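Side-chain contacts in serine-tRNA ligase (Naegleria fowleri, PDB 6BLJ), which probably charges tRNA(Ser) with serine in the cytosol, first activating the amino acid with ATP as a class II aminoacyl-tRNA synthetase: residues A[230-235]-A[443-448]; A[362-367]-A[406-411]. All blocks are in the same frame, centred on the assembly; numbering follows the deposited sequence. Where two conformers were deposited one is given.

Overall arrangement
Both contacts lie behind the adenosine monophosphate site, on the mixed sheet of the class II catalytic core, with their centres about 9 Å apart. Strands 436-447 (interaction 1) and 404-412 (interaction 2) are antiparallel neighbours, and both line the nucleotide pocket. Interaction 2 is nested along the chain within the loop that interaction 1 closes. Helix 348-366 joins the two: Tyr364 OH reaches Leu445 O at 2.7 Å, and Ser366 OG meets Tyr231 OH at 2.6 Å. The layers thus run from helix 220-238 and helix 348-366, through two bulged strands, to the nucleotide, which Leu407 and Ser409 bind by hydrogen bonds and Thr444 and Ala447 touch.

Interaction 1 (A[230-235]-A[443-448]). With AMP (adenosine monophosphate), chain D.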
ATOM      1  N   ASN A 230       7.618 -28.190  18.409  1.00 27.42           N
ATOM      2  CA  ASN A 230       8.542 -28.761  19.384  1.00 30.26           C
ATOM      3  C   ASN A 230       9.432 -29.826  18.744  1.00 35.45           C
ATOM      4  O   ASN A 230      10.647 -29.881  18.996  1.00 28.41           O
ATOM      5  CB  ASN A 230       7.731 -29.350  20.537  1.00 31.30           C
ATOM      6  CG  ASN A 230       8.516 -29.453  21.832  1.00 47.87           C
ATOM      7  OD1 ASN A 230       7.972 -29.258  22.914  1.00 53.35           O
ATOM      8  ND2 ASN A 230       9.800 -29.775  21.727  1.00 46.23           N
ATOM      9  N   TYR A 231       8.831 -30.705  17.943  1.00 31.89           N
ATOM     10  CA  TYR A 231       9.587 -31.750  17.264  1.00 33.19           C
ATOM     11  C   TYR A 231      10.550 -31.150  16.244  1.00 31.95           C
ATOM     12  O   TYR A 231      11.720 -31.544  16.179  1.00 32.84           O
ATOM     13  CB  TYR A 231       8.617 -32.735  16.595  1.00 33.43           C
ATOM     14  CG  TYR A 231       9.273 -33.732  15.654  1.00 33.69           C
ATOM     15  CD1 TYR A 231      10.367 -34.477  16.069  1.00 30.22           C
ATOM     16  CD2 TYR A 231       8.795 -33.926  14.359  1.00 30.39           C
ATOM     17  CE1 TYR A 231      10.986 -35.390  15.217  1.00 34.94           C
ATOM     18  CE2 TYR A 231       9.406 -34.848  13.493  1.00 26.20           C
ATOM     19  CZ  TYR A 231      10.505 -35.574  13.941  1.00 30.41           C
ATOM     20  OH  TYR A 231      11.133 -36.479  13.116  1.00 33.28           O
ATOM     21  N   ALA A 232      10.081 -30.180  15.459  1.00 27.21           N
ATOM     22  CA  ALA A 232      10.937 -29.561  14.449  1.00 29.65           C
ATOM     23  C   ALA A 232      12.181 -28.953  15.075  1.00 30.70           C
ATOM     24  O   ALA A 232      13.297 -29.128  14.568  1.00 29.39           O
ATOM     25  CB  ALA A 232      10.155 -28.490  13.687  1.00 26.47           C
ATOM     26  N   ILE A 233      12.011 -28.238  16.185  1.00 31.34           N
ATOM     27  CA  ILE A 233      13.158 -27.614  16.843  1.00 32.82           C
ATOM     28  C   ILE A 233      14.102 -28.676  17.407  1.00 30.40           C
ATOM     29  O   ILE A 233      15.329 -28.564  17.279  1.00 31.77           O
ATOM     30  CB  ILE A 233      12.655 -26.625  17.914  1.00 35.27           C
ATOM     31  CG1 ILE A 233      12.076 -25.391  17.206  1.00 35.00           C
ATOM     32  CG2 ILE A 233      13.760 -26.222  18.869  1.00 38.07           C
ATOM     33  CD1 ILE A 233      11.088 -24.643  18.010  1.00 36.55           C
ATOM     34  N   ASP A 234      13.556 -29.723  18.033  1.00 31.13           N
ATOM     35  CA  ASP A 234      14.409 -30.820  18.500  1.00 29.32           C
ATOM     36  C   ASP A 234      15.147 -31.465  17.334  1.00 33.98           C
ATOM     37  O   ASP A 234      16.355 -31.718  17.406  1.00 34.94           O
ATOM     38  CB  ASP A 234      13.579 -31.866  19.236  1.00 32.55           C
ATOM     39  CG  ASP A 234      13.189 -31.425  20.614  1.00 52.12           C
ATOM     40  OD1 ASP A 234      13.714 -30.378  21.058  1.00 56.48           O
ATOM     41  OD2 ASP A 234      12.388 -32.140  21.257  1.00 61.65           O
ATOM     42  N   PHE A 235      14.418 -31.728  16.247  1.00 31.07           N
ATOM     43  CA  PHE A 235      14.980 -32.341  15.046  1.00 35.62           C
ATOM     44  C   PHE A 235      16.186 -31.552  14.533  1.00 34.94           C
ATOM     45  O   PHE A 235      17.262 -32.113  14.303  1.00 34.90           O
ATOM     46  CB  PHE A 235      13.859 -32.407  14.004  1.00 32.62           C
ATOM     47  CG  PHE A 235      14.225 -33.069  12.700  1.00 35.15           C
ATOM     48  CD1 PHE A 235      14.130 -34.441  12.550  1.00 35.47           C
ATOM     49  CD2 PHE A 235      14.584 -32.306  11.602  1.00 33.76           C
ATOM     50  CE1 PHE A 235      14.418 -35.041  11.339  1.00 29.98           C
ATOM     51  CE2 PHE A 235      14.883 -32.906  10.392  1.00 34.91           C
ATOM     52  CZ  PHE A 235      14.789 -34.274  10.264  1.00 31.63           C
ATOM     53  N   SER A 443      15.886 -22.549   4.050  1.00 25.35           N
ATOM     54  CA  SER A 443      14.944 -23.591   3.675  1.00 23.91           C
ATOM     55  C   SER A 443      13.903 -23.766   4.768  1.00 30.06           C
ATOM     56  O   SER A 443      14.255 -23.931   5.938  1.00 27.84           O
ATOM     57  CB  SER A 443      15.643 -24.934   3.433  1.00 23.38           C
ATOM     58  OG  SER A 443      14.671 -25.908   3.079  1.00 28.44           O
ATOM     59  N   THR A 444      12.634 -23.762   4.378  1.00 25.09           N
ATOM     60  CA  THR A 444      11.587 -24.211   5.280  1.00 23.66           C
ATOM     61  C   THR A 444      11.947 -25.558   5.889  1.00 22.34           C
ATOM     62  O   THR A 444      12.457 -26.443   5.203  1.00 29.62           O
ATOM     63  CB  THR A 444      10.265 -24.396   4.540  1.00 24.09           C
ATOM     64  OG1 THR A 444      10.091 -23.369   3.557  1.00 24.99           O
ATOM     65  CG2 THR A 444       9.096 -24.437   5.547  1.00 24.93           C
ATOM     66  N   LEU A 445      11.687 -25.714   7.184  1.00 24.63           N
ATOM     67  CA  LEU A 445      11.484 -27.055   7.712  1.00 23.89           C
ATOM     68  C   LEU A 445       9.993 -27.368   7.739  1.00 24.65           C
ATOM     69  O   LEU A 445       9.537 -28.269   7.030  1.00 26.78           O
ATOM     70  CB  LEU A 445      12.091 -27.247   9.112  1.00 23.78           C
ATOM     71  CG  LEU A 445      12.174 -28.740   9.492  1.00 30.16           C
ATOM     72  CD1 LEU A 445      13.255 -29.462   8.660  1.00 27.05           C
ATOM     73  CD2 LEU A 445      12.431 -28.975  10.957  1.00 34.19           C
ATOM     74  N   THR A 446       9.214 -26.612   8.517  1.00 23.18           N
ATOM     75  CA  THR A 446       7.770 -26.809   8.494  1.00 20.93           C
ATOM     76  C   THR A 446       7.043 -25.505   8.804  1.00 22.58           C
ATOM     77  O   THR A 446       7.330 -24.832   9.799  1.00 23.78           O
ATOM     78  CB  THR A 446       7.349 -27.931   9.470  1.00 24.17           C
ATOM     79  OG1 THR A 446       5.926 -28.085   9.456  1.00 21.16           O
ATOM     80  CG2 THR A 446       7.794 -27.653  10.913  1.00 24.88           C
ATOM     81  N   ALA A 447       6.100 -25.160   7.930  1.00 21.28           N
ATOM     82  CA  ALA A 447       5.083 -24.160   8.208  1.00 24.30           C
ATOM     83  C   ALA A 447       3.847 -24.915   8.695  1.00 23.80           C
ATOM     84  O   ALA A 447       3.290 -25.733   7.954  1.00 20.02           O
ATOM     85  CB  ALA A 447       4.790 -23.338   6.952  1.00 20.24           C
ATOM     86  N   THR A 448       3.442 -24.681   9.947  1.00 19.31           N
ATOM     87  CA  THR A 448       2.663 -25.727  10.603  1.00 21.90           C
ATOM     88  C   THR A 448       1.202 -25.769  10.160  1.00 22.07           C
ATOM     89  O   THR A 448       0.638 -26.862  10.091  1.00 26.35           O
ATOM     90  CB  THR A 448       2.779 -25.613  12.133  1.00 22.46           C
ATOM     91  OG1 THR A 448       2.294 -24.334  12.572  1.00 23.54           O
ATOM     92  CG2 THR A 448       4.248 -25.795  12.574  1.00 23.14           C
TER
HETATM   93  P   AMP D 500       7.924 -19.070   0.907  1.00 36.30           P
HETATM   94  O1P AMP D 500       6.935 -18.298   0.033  1.00 43.66           O
HETATM   95  O2P AMP D 500       8.719 -18.333   1.912  1.00 41.20           O
HETATM   96  O3P AMP D 500       8.788 -19.936   0.001  1.00 34.14           O
HETATM   97  O5' AMP D 500       7.030 -20.097   1.733  1.00 29.03           O
HETATM   98  C5' AMP D 500       7.618 -21.097   2.555  1.00 24.88           C
HETATM   99  C4' AMP D 500       6.568 -22.073   3.042  1.00 22.86           C
HETATM  100  O4' AMP D 500       5.692 -21.418   3.997  1.00 23.19           O
HETATM  101  C3' AMP D 500       5.630 -22.599   1.978  1.00 22.85           C
HETATM  102  O3' AMP D 500       6.180 -23.686   1.257  1.00 29.09           O
HETATM  103  C2' AMP D 500       4.386 -22.965   2.768  1.00 24.98           C
HETATM  104  O2' AMP D 500       4.567 -24.215   3.409  1.00 28.62           O
HETATM  105  C1' AMP D 500       4.368 -21.871   3.832  1.00 24.43           C
HETATM  106  N9  AMP D 500       3.510 -20.717   3.469  1.00 23.69           N
HETATM  107  C8  AMP D 500       3.832 -19.706   2.601  1.00 26.82           C
HETATM  108  N7  AMP D 500       2.890 -18.801   2.462  1.00 27.78           N
HETATM  109  C5  AMP D 500       1.879 -19.244   3.300  1.00 22.90           C
HETATM  110  C6  AMP D 500       0.604 -18.728   3.607  1.00 21.97           C
HETATM  111  N6  AMP D 500       0.124 -17.571   3.120  1.00 17.58           N
HETATM  112  N1  AMP D 500      -0.171 -19.435   4.456  1.00 18.37           N
HETATM  113  C2  AMP D 500       0.315 -20.565   4.985  1.00 22.22           C
HETATM  114  N3  AMP D 500       1.508 -21.135   4.793  1.00 20.13           N
HETATM  115  C4  AMP D 500       2.247 -20.429   3.927  1.00 23.44           C
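Leu445 and Thr446 form a classic beta bulge opposite Ile336, set in strand 436-447 between Thr444 and Ala447, the two residues of the strand that line the AMP pocket, and from there they pack against Ala232 and Phe235 of helix 220-238. The contact is small and apolar. Ala232 CB points at the bulge and meets two methyls, Leu445 CD2 at 3.6 Å and Thr446 CG2 at 3.7 Å. An alanine suits this place because its single methyl lets the helix come close, with Ala232 and Leu445 CA atoms 7.2 Å apart. One turn on, Phe235 crosses Leu445 obliquely, its CD2 4.0 Å from Leu445 CD2. Leu445 holds CG anti to its backbone N (chi1 -166°), which carries both methyls out to the helix, so that one branch serves Ala232 and Phe235 together.

Thr446 divides its two branches. The methyl joins the apolar contact, while OG1, anti to the backbone N at chi1 179°, hydrogen-bonds Thr451 OG1. A threonine can thus pack on a helix and still satisfy its hydroxyl in a buried setting. The adjoining residues serve the nucleotide: Ala447 CB lies 3.5 Å from AMP C1', and Thr444 OG1 lies 3.5 Å from AMP C5'.

Ala447 is also the N-cap of helix 448-458, a strand-to-helix passage in keeping with motif 3 of class II synthetases. Strand 436-447 runs between strands 332-342 and 404-412, while Phe363 of helix 348-366 packs on Leu445 and Thr446 and meets the Phe235 ring edge-to-face. From helix 220-238 itself, Asn230 and Ile233 reach the second subunit.

Interaction 2 (A[362-367]-A[406-411]); sequences AFYQSL and ELVSCS. With AMP (adenosine monophosphate), chain D.
Tyr364 has chi1 near -70°, which sets CG anti to its carbonyl carbon and sends the ring from helix 348-366 to Leu407 and Val408 on strand 404-412. With CG1 of Val408 anti to its backbone N (chi1 164°), CG2 falls anti to the carbonyl carbon and turns to the ring; Leu407 supplies CD1. The two methyls meet the two ring carbons that flank CZ: Leu407 CD1 is 3.6 Å from Tyr364 CE1, and Val408 CG2 is 3.5 Å from Tyr364 CE2. The classic bulge opposite Leu391 is consistent with two successive side chains turning to one ring, where a regular strand would alternate them. Phe363 presents its edge to one face of that ring, CD2 3.8 Å above the plane and over the centre.

The hydroxyl has a separate task. While it bonds to Leu445 O, Tyr364 OH also accepts from a water at 2.8 Å, and that water gives its other hydrogen to Leu407 O. The carbonyl has a second donor, AMP O2', 2.8 Å from Leu407 O; farther along, Ser409 OG donates to AMP O3P at 2.6 Å.

Tyrosine therefore fits by pairing an apolar ring with a polar end, and its water is a second-shell link that probably steadies the carbonyl that accepts from the ribose 2'-hydroxyl.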
ATOM      1  N   ALA A 362      14.168 -35.675   5.172  1.00 29.94           N
ATOM      2  CA  ALA A 362      14.160 -36.573   6.329  1.00 33.92           C
ATOM      3  C   ALA A 362      13.033 -36.209   7.291  1.00 30.81           C
ATOM      4  O   ALA A 362      12.418 -37.086   7.909  1.00 27.10           O
ATOM      5  CB  ALA A 362      15.509 -36.534   7.052  1.00 27.98           C
ATOM      6  N   PHE A 363      12.733 -34.914   7.424  1.00 29.10           N
ATOM      7  CA  PHE A 363      11.650 -34.511   8.313  1.00 27.13           C
ATOM      8  C   PHE A 363      10.316 -35.087   7.847  1.00 28.64           C
ATOM      9  O   PHE A 363       9.591 -35.710   8.631  1.00 26.08           O
ATOM     10  CB  PHE A 363      11.584 -32.988   8.412  1.00 24.90           C
ATOM     11  CG  PHE A 363      10.576 -32.486   9.429  1.00 27.98           C
ATOM     12  CD1 PHE A 363      10.838 -32.570  10.785  1.00 28.55           C
ATOM     13  CD2 PHE A 363       9.376 -31.919   9.020  1.00 30.68           C
ATOM     14  CE1 PHE A 363       9.921 -32.092  11.719  1.00 27.65           C
ATOM     15  CE2 PHE A 363       8.456 -31.442   9.951  1.00 34.84           C
ATOM     16  CZ  PHE A 363       8.730 -31.543  11.304  1.00 25.63           C
ATOM     17  N   TYR A 364       9.974 -34.890   6.565  1.00 25.83           N
ATOM     18  CA  TYR A 364       8.679 -35.362   6.076  1.00 26.28           C
ATOM     19  C   TYR A 364       8.629 -36.880   5.946  1.00 23.48           C
ATOM     20  O   TYR A 364       7.560 -37.479   6.150  1.00 23.58           O
ATOM     21  CB  TYR A 364       8.314 -34.656   4.762  1.00 24.95           C
ATOM     22  CG  TYR A 364       7.998 -33.215   5.085  1.00 24.87           C
ATOM     23  CD1 TYR A 364       6.779 -32.879   5.682  1.00 24.50           C
ATOM     24  CD2 TYR A 364       8.950 -32.209   4.913  1.00 24.00           C
ATOM     25  CE1 TYR A 364       6.496 -31.580   6.066  1.00 22.39           C
ATOM     26  CE2 TYR A 364       8.664 -30.879   5.277  1.00 27.14           C
ATOM     27  CZ  TYR A 364       7.435 -30.586   5.854  1.00 23.63           C
ATOM     28  OH  TYR A 364       7.124 -29.311   6.233  1.00 30.09           O
ATOM     29  N   GLN A 365       9.750 -37.528   5.621  1.00 24.20           N
ATOM     30  CA  GLN A 365       9.757 -38.983   5.721  1.00 29.13           C
ATOM     31  C   GLN A 365       9.430 -39.428   7.144  1.00 30.91           C
ATOM     32  O   GLN A 365       8.678 -40.385   7.337  1.00 30.80           O
ATOM     33  CB  GLN A 365      11.102 -39.565   5.281  1.00 27.48           C
ATOM     34  CG  GLN A 365      11.400 -39.425   3.799  1.00 29.56           C
ATOM     35  CD  GLN A 365      12.867 -39.687   3.511  1.00 39.73           C
ATOM     36  OE1 GLN A 365      13.520 -40.403   4.256  1.00 44.61           O
ATOM     37  NE2 GLN A 365      13.392 -39.090   2.445  1.00 31.72           N
ATOM     38  N   SER A 366       9.985 -38.751   8.157  1.00 32.01           N
ATOM     39  CA  SER A 366       9.700 -39.176   9.527  1.00 36.16           C
ATOM     40  C   SER A 366       8.222 -38.996   9.859  1.00 31.52           C
ATOM     41  O   SER A 366       7.691 -39.708  10.715  1.00 28.30           O
ATOM     42  CB  SER A 366      10.562 -38.421  10.546  1.00 36.13           C
ATOM     43  OG  SER A 366      10.080 -37.097  10.772  1.00 31.45           O
ATOM     44  N   LEU A 367       7.543 -38.052   9.203  1.00 33.04           N
ATOM     45  CA  LEU A 367       6.114 -37.843   9.401  1.00 29.31           C
ATOM     46  C   LEU A 367       5.248 -38.754   8.539  1.00 32.08           C
ATOM     47  O   LEU A 367       4.024 -38.728   8.685  1.00 30.45           O
ATOM     48  CB  LEU A 367       5.743 -36.376   9.111  1.00 22.92           C
ATOM     49  CG  LEU A 367       6.249 -35.365  10.146  1.00 27.76           C
ATOM     50  CD1 LEU A 367       6.114 -33.972   9.602  1.00 27.29           C
ATOM     51  CD2 LEU A 367       5.454 -35.502  11.453  1.00 28.51           C
ATOM     52  N   GLU A 406       3.196 -27.188  -2.678  1.00 27.56           N
ATOM     53  CA  GLU A 406       4.435 -26.845  -1.997  0.52 25.10           C
ATOM     54  C   GLU A 406       4.234 -26.745  -0.485  1.00 22.94           C
ATOM     55  O   GLU A 406       3.280 -26.128   0.003  1.00 23.21           O
ATOM     56  CB  GLU A 406       4.995 -25.530  -2.564  0.52 27.34           C
ATOM     57  CG  GLU A 406       4.237 -24.265  -2.198  0.52 23.06           C
ATOM     58  CD  GLU A 406       2.958 -24.045  -3.000  0.52 39.65           C
ATOM     59  OE1 GLU A 406       2.594 -24.913  -3.825  0.52 42.43           O
ATOM     60  OE2 GLU A 406       2.312 -22.987  -2.797  0.52 40.49           O
ATOM     61  N   LEU A 407       5.138 -27.390   0.254  1.00 22.37           N
ATOM     62  CA  LEU A 407       5.265 -27.274   1.704  1.00 24.71           C
ATOM     63  C   LEU A 407       6.574 -26.618   2.121  1.00 24.49           C
ATOM     64  O   LEU A 407       6.659 -26.087   3.239  1.00 26.23           O
ATOM     65  CB  LEU A 407       5.229 -28.661   2.378  1.00 24.80           C
ATOM     66  CG  LEU A 407       3.913 -29.393   2.579  1.00 28.35           C
ATOM     67  CD1 LEU A 407       4.099 -30.564   3.555  1.00 26.90           C
ATOM     68  CD2 LEU A 407       2.909 -28.413   3.102  1.00 30.74           C
ATOM     69  N   VAL A 408       7.593 -26.692   1.267  1.00 23.87           N
ATOM     70  CA  VAL A 408       8.968 -26.299   1.573  1.00 25.84           C
ATOM     71  C   VAL A 408       9.554 -25.613   0.351  1.00 24.81           C
ATOM     72  O   VAL A 408       9.344 -26.058  -0.781  1.00 23.53           O
ATOM     73  CB  VAL A 408       9.827 -27.523   1.956  1.00 31.47           C
ATOM     74  CG1 VAL A 408      11.328 -27.186   1.895  1.00 28.53           C
ATOM     75  CG2 VAL A 408       9.441 -28.042   3.337  1.00 27.88           C
ATOM     76  N   SER A 409      10.279 -24.520   0.575  1.00 22.84           N
ATOM     77  CA  SER A 409      11.178 -23.959  -0.418  1.00 21.63           C
ATOM     78  C   SER A 409      12.578 -23.855   0.184  1.00 28.44           C
ATOM     79  O   SER A 409      12.740 -23.512   1.365  1.00 28.49           O
ATOM     80  CB  SER A 409      10.679 -22.587  -0.892  1.00 28.17           C
ATOM     81  OG  SER A 409      10.691 -21.690   0.195  1.00 38.42           O
ATOM     82  N   CYS A 410      13.583 -24.156  -0.636  1.00 25.47           N
ATOM     83  CA  CYS A 410      14.983 -24.206  -0.219  1.00 23.18           C
ATOM     84  C   CYS A 410      15.799 -23.487  -1.282  1.00 26.48           C
ATOM     85  O   CYS A 410      15.745 -23.871  -2.454  1.00 27.14           O
ATOM     86  CB  CYS A 410      15.438 -25.666  -0.063  1.00 26.05           C
ATOM     87  SG  CYS A 410      17.199 -25.953   0.278  1.00 29.37           S
ATOM     88  N   SER A 411      16.532 -22.441  -0.891  1.00 23.39           N
ATOM     89  CA  SER A 411      17.229 -21.578  -1.840  1.00 22.15           C
ATOM     90  C   SER A 411      18.676 -21.351  -1.422  1.00 28.41           C
ATOM     91  O   SER A 411      18.969 -21.133  -0.236  1.00 27.74           O
ATOM     92  CB  SER A 411      16.547 -20.198  -1.961  1.00 22.48           C
ATOM     93  OG  SER A 411      15.193 -20.322  -2.345  1.00 28.88           O
TER
HETATM   94  P   AMP D 500       7.924 -19.070   0.907  1.00 36.30           P
HETATM   95  O1P AMP D 500       6.935 -18.298   0.033  1.00 43.66           O
HETATM   96  O2P AMP D 500       8.719 -18.333   1.912  1.00 41.20           O
HETATM   97  O3P AMP D 500       8.788 -19.936   0.001  1.00 34.14           O
HETATM   98  O5' AMP D 500       7.030 -20.097   1.733  1.00 29.03           O
HETATM   99  C5' AMP D 500       7.618 -21.097   2.555  1.00 24.88           C
HETATM  100  C4' AMP D 500       6.568 -22.073   3.042  1.00 22.86           C
HETATM  101  O4' AMP D 500       5.692 -21.418   3.997  1.00 23.19           O
HETATM  102  C3' AMP D 500       5.630 -22.599   1.978  1.00 22.85           C
HETATM  103  O3' AMP D 500       6.180 -23.686   1.257  1.00 29.09           O
HETATM  104  C2' AMP D 500       4.386 -22.965   2.768  1.00 24.98           C
HETATM  105  O2' AMP D 500       4.567 -24.215   3.409  1.00 28.62           O
HETATM  106  C1' AMP D 500       4.368 -21.871   3.832  1.00 24.43           C
HETATM  107  N9  AMP D 500       3.510 -20.717   3.469  1.00 23.69           N
HETATM  108  C8  AMP D 500       3.832 -19.706   2.601  1.00 26.82           C
HETATM  109  N7  AMP D 500       2.890 -18.801   2.462  1.00 27.78           N
HETATM  110  C5  AMP D 500       1.879 -19.244   3.300  1.00 22.90           C
HETATM  111  C6  AMP D 500       0.604 -18.728   3.607  1.00 21.97           C
HETATM  112  N6  AMP D 500       0.124 -17.571   3.120  1.00 17.58           N
HETATM  113  N1  AMP D 500      -0.171 -19.435   4.456  1.00 18.37           N
HETATM  114  C2  AMP D 500       0.315 -20.565   4.985  1.00 22.22           C
HETATM  115  N3  AMP D 500       1.508 -21.135   4.793  1.00 20.13           N
HETATM  116  C4  AMP D 500       2.247 -20.429   3.927  1.00 23.44           C
HETATM  117  O   HOH W   1       5.684 -26.924   5.682  1.00 21.64           O